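Local coordinates for maleylacetate reductase (Agrobacterium tumefaciens, PDB 3HL0), which probably catalyses the NADH-dependent reduction of maleylacetate to 3-oxoadipate, a step in the breakdown of gamma-resorcylate, as a member of the iron-containing alcohol dehydrogenase family, at residues L34-D48 and A86-T99. Residues are numbered along the deposited sequence; the frame is centred on the assembly and turned at random.
Sequences LSRALVLSTPQQKGD and AGADCVVSLGGGST. With NAD (nicotinamide-adenine-dinucleotide), chain D.
Leu38 and Leu40 join Cys90, Val92 and Leu94 through four backbone hydrogen bonds, pairing parallel strands 37-40 and 90-95 in the Rossmann-like nucleotide-binding sheet, with strand 60-64 beyond 37-40 and strand 113-118 beyond 90-95. Packing is tight here: on one face Ala37 CB lies 3.7 Å from Val92 CG2, with helix 46-56 over Val39 and Val92; on the other, Leu40 CD1 reaches across to Val91 CB and to Ser93 OG (3.6 Å), while Tyr83 of helix 73-85 covers Leu38 and Val91. At the more open N-terminal end, Asp89 N donates to Arg36 O and the Asp89 carboxylate adds bonds of its own. A chi1 of 56° brings it to the neighbouring amides; OD2 receives Ser35 N (2.9 Å) on its syn lone pair, and OD1 receives Arg36 N, 34° out of the carboxylate plane. Beyond Leu40 the two segments part around a water, which accepts from Thr42 N and Thr99 OG1 and donates to Gln45 OE1 (2.8 Å) and Leu94 O. Gln45 OE1 also accepts from the adenosine ribose hydroxyl O2B of NAD, to which Thr42 OG1 donates (2.7 Å), while Gly97 N and Ser98 N bind the pyrophosphate. The four-bonded water thus probably helps to fix the Gln45 amide for the cofactor.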
ATOM      1  N   LEU A  34     -18.430  -5.780 -28.720  1.00 15.97           N
ATOM      2  CA  LEU A  34     -17.339  -6.657 -28.290  1.00 14.89           C
ATOM      3  C   LEU A  34     -17.865  -7.867 -27.511  1.00 14.42           C
ATOM      4  O   LEU A  34     -19.059  -7.930 -27.174  1.00 14.47           O
ATOM      5  CB  LEU A  34     -16.357  -5.836 -27.413  1.00 14.19           C
ATOM      6  CG  LEU A  34     -15.782  -4.609 -28.139  1.00 13.93           C
ATOM      7  CD1 LEU A  34     -14.885  -3.803 -27.199  1.00 12.59           C
ATOM      8  CD2 LEU A  34     -15.056  -4.976 -29.435  1.00 13.65           C
ATOM      9  N   SER A  35     -16.995  -8.832 -27.215  1.00 13.33           N
ATOM     10  CA  SER A  35     -17.486 -10.085 -26.639  1.00 13.62           C
ATOM     11  C   SER A  35     -16.508 -10.854 -25.730  1.00 13.55           C
ATOM     12  O   SER A  35     -16.855 -11.902 -25.207  1.00 13.35           O
ATOM     13  CB  SER A  35     -18.042 -11.008 -27.752  1.00 13.31           C
ATOM     14  OG  SER A  35     -16.991 -11.543 -28.546  1.00 15.21           O
ATOM     15  N   ARG A  36     -15.297 -10.329 -25.530  1.00 12.96           N
ATOM     16  CA  ARG A  36     -14.242 -11.090 -24.851  1.00 12.80           C
ATOM     17  C   ARG A  36     -13.392 -10.198 -23.937  1.00 12.36           C
ATOM     18  O   ARG A  36     -12.337  -9.681 -24.320  1.00 12.78           O
ATOM     19  CB  ARG A  36     -13.361 -11.838 -25.871  1.00 12.72           C
ATOM     20  CG  ARG A  36     -14.084 -12.962 -26.675  1.00 17.40           C
ATOM     21  CD  ARG A  36     -14.475 -14.171 -25.792  1.00 23.07           C
ATOM     22  NE  ARG A  36     -13.357 -15.109 -25.602  1.00 28.21           N
ATOM     23  CZ  ARG A  36     -13.244 -15.972 -24.589  1.00 30.09           C
ATOM     24  NH1 ARG A  36     -14.175 -16.048 -23.637  1.00 31.41           N
ATOM     25  NH2 ARG A  36     -12.179 -16.759 -24.517  1.00 30.59           N
ATOM     26  N   ALA A  37     -13.866  -9.999 -22.715  1.00 11.10           N
ATOM     27  CA  ALA A  37     -13.193  -9.072 -21.796  1.00 10.86           C
ATOM     28  C   ALA A  37     -12.099  -9.715 -20.974  1.00 10.96           C
ATOM     29  O   ALA A  37     -12.279 -10.792 -20.432  1.00 10.55           O
ATOM     30  CB  ALA A  37     -14.206  -8.439 -20.841  1.00 11.69           C
ATOM     31  N   LEU A  38     -10.960  -9.039 -20.845  1.00  9.78           N
ATOM     32  CA  LEU A  38      -9.977  -9.441 -19.843  1.00  9.70           C
ATOM     33  C   LEU A  38     -10.195  -8.559 -18.604  1.00  8.90           C
ATOM     34  O   LEU A  38     -10.050  -7.329 -18.681  1.00  8.89           O
ATOM     35  CB  LEU A  38      -8.546  -9.302 -20.390  1.00  8.61           C
ATOM     36  CG  LEU A  38      -7.390  -9.624 -19.427  1.00  9.55           C
ATOM     37  CD1 LEU A  38      -7.254 -11.155 -19.191  1.00 11.38           C
ATOM     38  CD2 LEU A  38      -6.077  -9.048 -19.957  1.00  9.31           C
ATOM     39  N   VAL A  39     -10.590  -9.176 -17.485  1.00  8.71           N
ATOM     40  CA  VAL A  39     -10.872  -8.396 -16.268  1.00  8.67           C
ATOM     41  C   VAL A  39      -9.552  -8.164 -15.518  1.00  8.88           C
ATOM     42  O   VAL A  39      -8.771  -9.110 -15.331  1.00  9.89           O
ATOM     43  CB  VAL A  39     -11.896  -9.136 -15.351  1.00  8.97           C
ATOM     44  CG1 VAL A  39     -12.252  -8.247 -14.122  1.00 10.90           C
ATOM     45  CG2 VAL A  39     -13.159  -9.478 -16.114  1.00  9.91           C
ATOM     46  N   LEU A  40      -9.302  -6.931 -15.083  1.00  8.99           N
ATOM     47  CA  LEU A  40      -8.040  -6.575 -14.456  1.00  8.02           C
ATOM     48  C   LEU A  40      -8.242  -6.172 -12.988  1.00  9.92           C
ATOM     49  O   LEU A  40      -9.237  -5.532 -12.640  1.00 10.42           O
ATOM     50  CB  LEU A  40      -7.440  -5.355 -15.189  1.00  8.83           C
ATOM     51  CG  LEU A  40      -7.253  -5.482 -16.692  1.00  8.11           C
ATOM     52  CD1 LEU A  40      -6.724  -4.124 -17.159  1.00  7.79           C
ATOM     53  CD2 LEU A  40      -6.292  -6.623 -17.045  1.00  8.73           C
ATOM     54  N   SER A  41      -7.281  -6.524 -12.139  1.00  9.60           N
ATOM     55  CA  SER A  41      -7.250  -6.045 -10.742  1.00 10.90           C
ATOM     56  C   SER A  41      -5.857  -6.145 -10.156  1.00 10.97           C
ATOM     57  O   SER A  41      -4.955  -6.715 -10.769  1.00 11.23           O
ATOM     58  CB  SER A  41      -8.195  -6.862  -9.836  1.00 11.04           C
ATOM     59  OG  SER A  41      -7.661  -8.143  -9.586  1.00 13.44           O
ATOM     60  N   THR A  42      -5.695  -5.562  -8.980  1.00 12.02           N
ATOM     61  CA  THR A  42      -4.565  -5.835  -8.112  1.00 13.89           C
ATOM     62  C   THR A  42      -4.803  -7.148  -7.338  1.00 15.19           C
ATOM     63  O   THR A  42      -5.914  -7.730  -7.363  1.00 15.00           O
ATOM     64  CB  THR A  42      -4.412  -4.721  -7.061  1.00 13.95           C
ATOM     65  OG1 THR A  42      -5.604  -4.714  -6.264  1.00 15.55           O
ATOM     66  CG2 THR A  42      -4.153  -3.375  -7.681  1.00 12.85           C
ATOM     67  N   PRO A  43      -3.772  -7.639  -6.631  1.00 16.29           N
ATOM     68  CA  PRO A  43      -4.048  -8.791  -5.738  1.00 17.78           C
ATOM     69  C   PRO A  43      -5.072  -8.485  -4.634  1.00 18.89           C
ATOM     70  O   PRO A  43      -5.801  -9.379  -4.183  1.00 20.42           O
ATOM     71  CB  PRO A  43      -2.673  -9.077  -5.127  1.00 16.91           C
ATOM     72  CG  PRO A  43      -1.691  -8.616  -6.166  1.00 16.28           C
ATOM     73  CD  PRO A  43      -2.321  -7.408  -6.822  1.00 16.15           C
ATOM     74  N   GLN A  44      -5.145  -7.226  -4.207  1.00 20.46           N
ATOM     75  CA  GLN A  44      -6.029  -6.831  -3.112  1.00 20.57           C
ATOM     76  C   GLN A  44      -7.500  -6.786  -3.513  1.00 20.17           C
ATOM     77  O   GLN A  44      -8.389  -6.636  -2.648  1.00 20.42           O
ATOM     78  CB  GLN A  44      -5.571  -5.485  -2.522  1.00 21.60           C
ATOM     79  CG  GLN A  44      -4.227  -5.573  -1.750  1.00 25.49           C
ATOM     80  CD  GLN A  44      -2.999  -5.648  -2.663  1.00 30.37           C
ATOM     81  OE1 GLN A  44      -2.120  -6.478  -2.447  1.00 32.38           O
ATOM     82  NE2 GLN A  44      -2.944  -4.786  -3.693  1.00 30.12           N
ATOM     83  N   GLN A  45      -7.770  -6.894  -4.817  1.00 17.86           N
ATOM     84  CA  GLN A  45      -9.145  -6.919  -5.308  1.00 17.75           C
ATOM     85  C   GLN A  45      -9.399  -8.128  -6.244  1.00 17.57           C
ATOM     86  O   GLN A  45     -10.371  -8.135  -7.010  1.00 17.89           O
ATOM     87  CB  GLN A  45      -9.486  -5.600  -5.986  1.00 17.35           C
ATOM     88  CG  GLN A  45      -9.687  -4.451  -4.995  1.00 16.37           C
ATOM     89  CD  GLN A  45      -9.869  -3.107  -5.704  1.00 15.28           C
ATOM     90  OE1 GLN A  45      -8.884  -2.487  -6.135  1.00 16.81           O
ATOM     91  NE2 GLN A  45     -11.129  -2.662  -5.840  1.00 14.95           N
ATOM     92  N   LYS A  46      -8.583  -9.165  -6.109  1.00 18.53           N
ATOM     93  CA  LYS A  46      -8.624 -10.337  -6.988  1.00 17.43           C
ATOM     94  C   LYS A  46      -9.949 -11.113  -6.875  1.00 19.40           C
ATOM     95  O   LYS A  46     -10.491 -11.615  -7.881  1.00 17.73           O
ATOM     96  CB  LYS A  46      -7.454 -11.243  -6.646  1.00 19.52           C
ATOM     97  CG  LYS A  46      -7.513 -12.634  -7.246  1.00 20.94           C
ATOM     98  CD  LYS A  46      -6.365 -13.460  -6.674  1.00 26.01           C
ATOM     99  CE  LYS A  46      -6.046 -14.668  -7.540  1.00 30.08           C
ATOM    100  NZ  LYS A  46      -6.822 -15.902  -7.167  1.00 33.28           N
ATOM    101  N   GLY A  47     -10.444 -11.228  -5.640  1.00 19.48           N
ATOM    102  CA  GLY A  47     -11.711 -11.924  -5.394  1.00 20.78           C
ATOM    103  C   GLY A  47     -12.834 -11.264  -6.173  1.00 20.22           C
ATOM    104  O   GLY A  47     -13.625 -11.948  -6.840  1.00 20.98           O
ATOM    105  N   ASP A  48     -12.903  -9.938  -6.106  1.00 20.64           N
ATOM    106  CA  ASP A  48     -13.960  -9.190  -6.804  1.00 20.43           C
ATOM    107  C   ASP A  48     -13.854  -9.314  -8.342  1.00 19.22           C
ATOM    108  O   ASP A  48     -14.870  -9.466  -9.037  1.00 18.25           O
ATOM    109  CB  ASP A  48     -13.975  -7.741  -6.346  1.00 22.12           C
ATOM    110  CG  ASP A  48     -14.368  -7.601  -4.863  1.00 26.01           C
ATOM    111  OD1 ASP A  48     -14.893  -8.577  -4.264  1.00 28.75           O
ATOM    112  OD2 ASP A  48     -14.148  -6.512  -4.292  1.00 30.88           O
ATOM    113  N   ALA A  86      -5.745 -14.805 -24.275  1.00 10.15           N
ATOM    114  CA  ALA A  86      -7.183 -14.912 -24.010  1.00 10.94           C
ATOM    115  C   ALA A  86      -8.082 -14.585 -25.207  1.00 11.09           C
ATOM    116  O   ALA A  86      -9.295 -14.837 -25.165  1.00 12.20           O
ATOM    117  CB  ALA A  86      -7.550 -14.000 -22.826  1.00 11.14           C
ATOM    118  N   GLY A  87      -7.509 -13.999 -26.261  1.00 10.49           N
ATOM    119  CA  GLY A  87      -8.300 -13.526 -27.398  1.00 10.45           C
ATOM    120  C   GLY A  87      -9.257 -12.419 -27.006  1.00 11.16           C
ATOM    121  O   GLY A  87     -10.321 -12.265 -27.605  1.00 11.53           O
ATOM    122  N   ALA A  88      -8.848 -11.620 -26.014  1.00 11.20           N
ATOM    123  CA  ALA A  88      -9.653 -10.525 -25.546  1.00 10.69           C
ATOM    124  C   ALA A  88      -9.804  -9.424 -26.585  1.00 11.31           C
ATOM    125  O   ALA A  88      -8.927  -9.217 -27.447  1.00 11.87           O
ATOM    126  CB  ALA A  88      -9.062  -9.958 -24.235  1.00 11.54           C
ATOM    127  N   ASP A  89     -10.915  -8.697 -26.515  1.00 11.28           N
ATOM    128  CA  ASP A  89     -11.109  -7.522 -27.380  1.00 11.65           C
ATOM    129  C   ASP A  89     -11.347  -6.263 -26.559  1.00 11.33           C
ATOM    130  O   ASP A  89     -11.528  -5.155 -27.099  1.00 11.89           O
ATOM    131  CB  ASP A  89     -12.220  -7.762 -28.443  1.00 11.55           C
ATOM    132  CG  ASP A  89     -13.557  -8.159 -27.838  1.00 15.08           C
ATOM    133  OD1 ASP A  89     -13.715  -8.111 -26.593  1.00 14.51           O
ATOM    134  OD2 ASP A  89     -14.471  -8.551 -28.614  1.00 17.54           O
ATOM    135  N   CYS A  90     -11.291  -6.400 -25.228  1.00 11.60           N
ATOM    136  CA  CYS A  90     -11.355  -5.246 -24.343  1.00 10.48           C
ATOM    137  C   CYS A  90     -10.821  -5.612 -22.958  1.00  9.45           C
ATOM    138  O   CYS A  90     -10.607  -6.783 -22.658  1.00  9.74           O
ATOM    139  CB  CYS A  90     -12.798  -4.723 -24.222  1.00 11.08           C
ATOM    140  SG  CYS A  90     -14.036  -5.928 -23.675  1.00 14.35           S
ATOM    141  N   VAL A  91     -10.606  -4.593 -22.133  1.00  9.12           N
ATOM    142  CA  VAL A  91     -10.240  -4.804 -20.740  1.00  9.63           C
ATOM    143  C   VAL A  91     -11.314  -4.211 -19.871  1.00  9.79           C
ATOM    144  O   VAL A  91     -11.933  -3.214 -20.245  1.00 10.84           O
ATOM    145  CB  VAL A  91      -8.850  -4.212 -20.363  1.00  9.27           C
ATOM    146  CG1 VAL A  91      -7.702  -4.993 -21.074  1.00  9.61           C
ATOM    147  CG2 VAL A  91      -8.758  -2.686 -20.645  1.00  9.81           C
ATOM    148  N   VAL A  92     -11.566  -4.860 -18.739  1.00  8.88           N
ATOM    149  CA  VAL A  92     -12.491  -4.332 -17.744  1.00  9.43           C
ATOM    150  C   VAL A  92     -11.615  -4.113 -16.516  1.00  9.51           C
ATOM    151  O   VAL A  92     -11.161  -5.055 -15.912  1.00  9.54           O
ATOM    152  CB  VAL A  92     -13.643  -5.312 -17.450  1.00  9.12           C
ATOM    153  CG1 VAL A  92     -14.458  -4.787 -16.279  1.00  9.69           C
ATOM    154  CG2 VAL A  92     -14.575  -5.493 -18.704  1.00 11.30           C
ATOM    155  N   SER A  93     -11.378  -2.850 -16.182  1.00  9.07           N
ATOM    156  CA  SER A  93     -10.435  -2.518 -15.121  1.00 10.33           C
ATOM    157  C   SER A  93     -11.210  -2.281 -13.853  1.00 10.87           C
ATOM    158  O   SER A  93     -11.895  -1.278 -13.746  1.00 11.76           O
ATOM    159  CB  SER A  93      -9.682  -1.246 -15.480  1.00 11.88           C
ATOM    160  OG  SER A  93      -9.017  -1.447 -16.729  1.00 13.30           O
ATOM    161  N   LEU A  94     -11.100  -3.187 -12.885  1.00 10.34           N
ATOM    162  CA  LEU A  94     -11.889  -3.082 -11.641  1.00 10.91           C
ATOM    163  C   LEU A  94     -10.941  -2.710 -10.504  1.00 10.82           C
ATOM    164  O   LEU A  94     -10.118  -3.548 -10.069  1.00 11.51           O
ATOM    165  CB  LEU A  94     -12.558  -4.429 -11.368  1.00 11.06           C
ATOM    166  CG  LEU A  94     -13.315  -4.509 -10.041  1.00 12.76           C
ATOM    167  CD1 LEU A  94     -14.519  -3.610 -10.019  1.00 16.31           C
ATOM    168  CD2 LEU A  94     -13.726  -5.975  -9.842  1.00 16.78           C
ATOM    169  N   GLY A  95     -10.962  -1.457 -10.051  1.00 11.20           N
ATOM    170  CA  GLY A  95      -9.993  -1.046  -9.006  1.00 11.15           C
ATOM    171  C   GLY A  95      -9.744   0.436  -9.025  1.00 11.08           C
ATOM    172  O   GLY A  95     -10.530   1.185  -9.633  1.00  9.90           O
ATOM    173  N   GLY A  96      -8.661   0.852  -8.363  1.00 10.98           N
ATOM    174  CA  GLY A  96      -8.298   2.253  -8.292  1.00 11.91           C
ATOM    175  C   GLY A  96      -7.348   2.648  -9.431  1.00 11.34           C
ATOM    176  O   GLY A  96      -7.287   1.959 -10.465  1.00 11.81           O
ATOM    177  N   GLY A  97      -6.676   3.775  -9.256  1.00 10.88           N
ATOM    178  CA  GLY A  97      -5.780   4.349 -10.240  1.00 10.58           C
ATOM    179  C   GLY A  97      -4.734   3.353 -10.711  1.00 11.20           C
ATOM    180  O   GLY A  97      -4.386   3.368 -11.868  1.00 10.99           O
ATOM    181  N   SER A  98      -4.226   2.490  -9.833  1.00  9.93           N
ATOM    182  CA  SER A  98      -3.221   1.527 -10.331  1.00 11.85           C
ATOM    183  C   SER A  98      -3.803   0.513 -11.312  1.00 11.01           C
ATOM    184  O   SER A  98      -3.130   0.102 -12.280  1.00 11.44           O
ATOM    185  CB  SER A  98      -2.520   0.824  -9.163  1.00 11.38           C
ATOM    186  OG  SER A  98      -1.848   1.791  -8.360  1.00 15.77           O
ATOM    187  N   THR A  99      -5.046   0.103 -11.112  1.00  9.64           N
ATOM    188  CA  THR A  99      -5.685  -0.851 -12.013  1.00  9.34           C
ATOM    189  C   THR A  99      -6.105  -0.150 -13.315  1.00  8.83           C
ATOM    190  O   THR A  99      -5.902  -0.698 -14.423  1.00  9.22           O
ATOM    191  CB  THR A  99      -6.875  -1.504 -11.316  1.00 10.45           C
ATOM    192  OG1 THR A  99      -6.346  -2.078 -10.123  1.00 10.60           O
ATOM    193  CG2 THR A  99      -7.472  -2.642 -12.186  1.00 10.73           C
TER
HETATM  194  PA  NAD D 402      -4.396   2.296  -5.926  1.00 18.28           P
HETATM  195  O1A NAD D 402      -5.103   2.029  -7.209  1.00 16.69           O
HETATM  196  O2A NAD D 402      -2.917   2.219  -5.916  1.00 20.49           O
HETATM  197  O5B NAD D 402      -5.100   1.440  -4.779  1.00 19.35           O
HETATM  198  C5B NAD D 402      -4.434   1.303  -3.519  1.00 21.86           C
HETATM  199  C4B NAD D 402      -4.894  -0.010  -2.902  1.00 20.35           C
HETATM  200  O4B NAD D 402      -6.272   0.104  -2.549  1.00 22.16           O
HETATM  201  C3B NAD D 402      -4.750  -1.191  -3.880  1.00 21.82           C
HETATM  202  O3B NAD D 402      -4.208  -2.357  -3.235  1.00 26.20           O
HETATM  203  C2B NAD D 402      -6.183  -1.415  -4.306  1.00 21.87           C
HETATM  204  O2B NAD D 402      -6.449  -2.749  -4.691  1.00 19.52           O
HETATM  205  C1B NAD D 402      -6.980  -1.019  -3.055  1.00 18.62           C
HETATM  206  N9A NAD D 402      -8.376  -0.618  -3.351  1.00 18.30           N
HETATM  207  C8A NAD D 402      -8.797   0.307  -4.287  1.00 19.30           C
HETATM  208  N7A NAD D 402     -10.147   0.392  -4.240  1.00 17.61           N
HETATM  209  C5A NAD D 402     -10.616  -0.479  -3.293  1.00 18.67           C
HETATM  210  C6A NAD D 402     -11.901  -0.795  -2.854  1.00 20.87           C
HETATM  211  N6A NAD D 402     -13.001  -0.043  -3.120  1.00 17.06           N
HETATM  212  N1A NAD D 402     -11.994  -1.768  -1.858  1.00 19.59           N
HETATM  213  C2A NAD D 402     -10.870  -2.359  -1.324  1.00 21.13           C
HETATM  214  N3A NAD D 402      -9.604  -2.044  -1.746  1.00 20.06           N
HETATM  215  C4A NAD D 402      -9.492  -1.105  -2.731  1.00 18.54           C
HETATM  216  O3  NAD D 402      -4.692   3.815  -5.402  1.00 15.23           O
HETATM  217  PN  NAD D 402      -5.183   5.137  -6.205  1.00 15.51           P
HETATM  218  O1N NAD D 402      -4.856   6.268  -5.287  1.00 15.41           O
HETATM  219  O2N NAD D 402      -6.566   4.874  -6.597  1.00 14.13           O
HETATM  220  O5D NAD D 402      -4.244   5.245  -7.495  1.00 15.61           O
HETATM  221  C5D NAD D 402      -2.906   5.731  -7.422  1.00 18.01           C
HETATM  222  C4D NAD D 402      -2.267   5.486  -8.789  1.00 18.92           C
HETATM  223  O4D NAD D 402      -3.092   6.087  -9.777  1.00 17.82           O
HETATM  224  C3D NAD D 402      -0.918   6.190  -8.868  1.00 19.47           C
HETATM  225  O3D NAD D 402      -0.068   5.405  -9.719  1.00 19.40           O
HETATM  226  C2D NAD D 402      -1.266   7.508  -9.518  1.00 20.29           C
HETATM  227  O2D NAD D 402      -0.174   8.153 -10.175  1.00 20.37           O
HETATM  228  C1D NAD D 402      -2.356   7.079 -10.482  1.00 18.47           C
HETATM  229  N1N NAD D 402      -3.246   8.161 -10.879  1.00 19.70           N
HETATM  230  C2N NAD D 402      -3.297   8.452 -12.209  1.00 18.89           C
HETATM  231  C3N NAD D 402      -4.124   9.468 -12.639  1.00 19.64           C
HETATM  232  C7N NAD D 402      -4.126   9.668 -14.098  1.00 20.23           C
HETATM  233  O7N NAD D 402      -4.997  10.598 -14.523  1.00 17.11           O
HETATM  234  N7N NAD D 402      -3.305   8.968 -14.919  1.00 18.78           N
HETATM  235  C4N NAD D 402      -4.974  10.206 -11.743  1.00 19.06           C
HETATM  236  C5N NAD D 402      -4.900   9.895 -10.384  1.00 19.02           C
HETATM  237  C6N NAD D 402      -4.027   8.874  -9.966  1.00 18.67           C
HETATM  238  O   HOH W   1      -7.956  -3.679  -8.514  1.00 11.55           O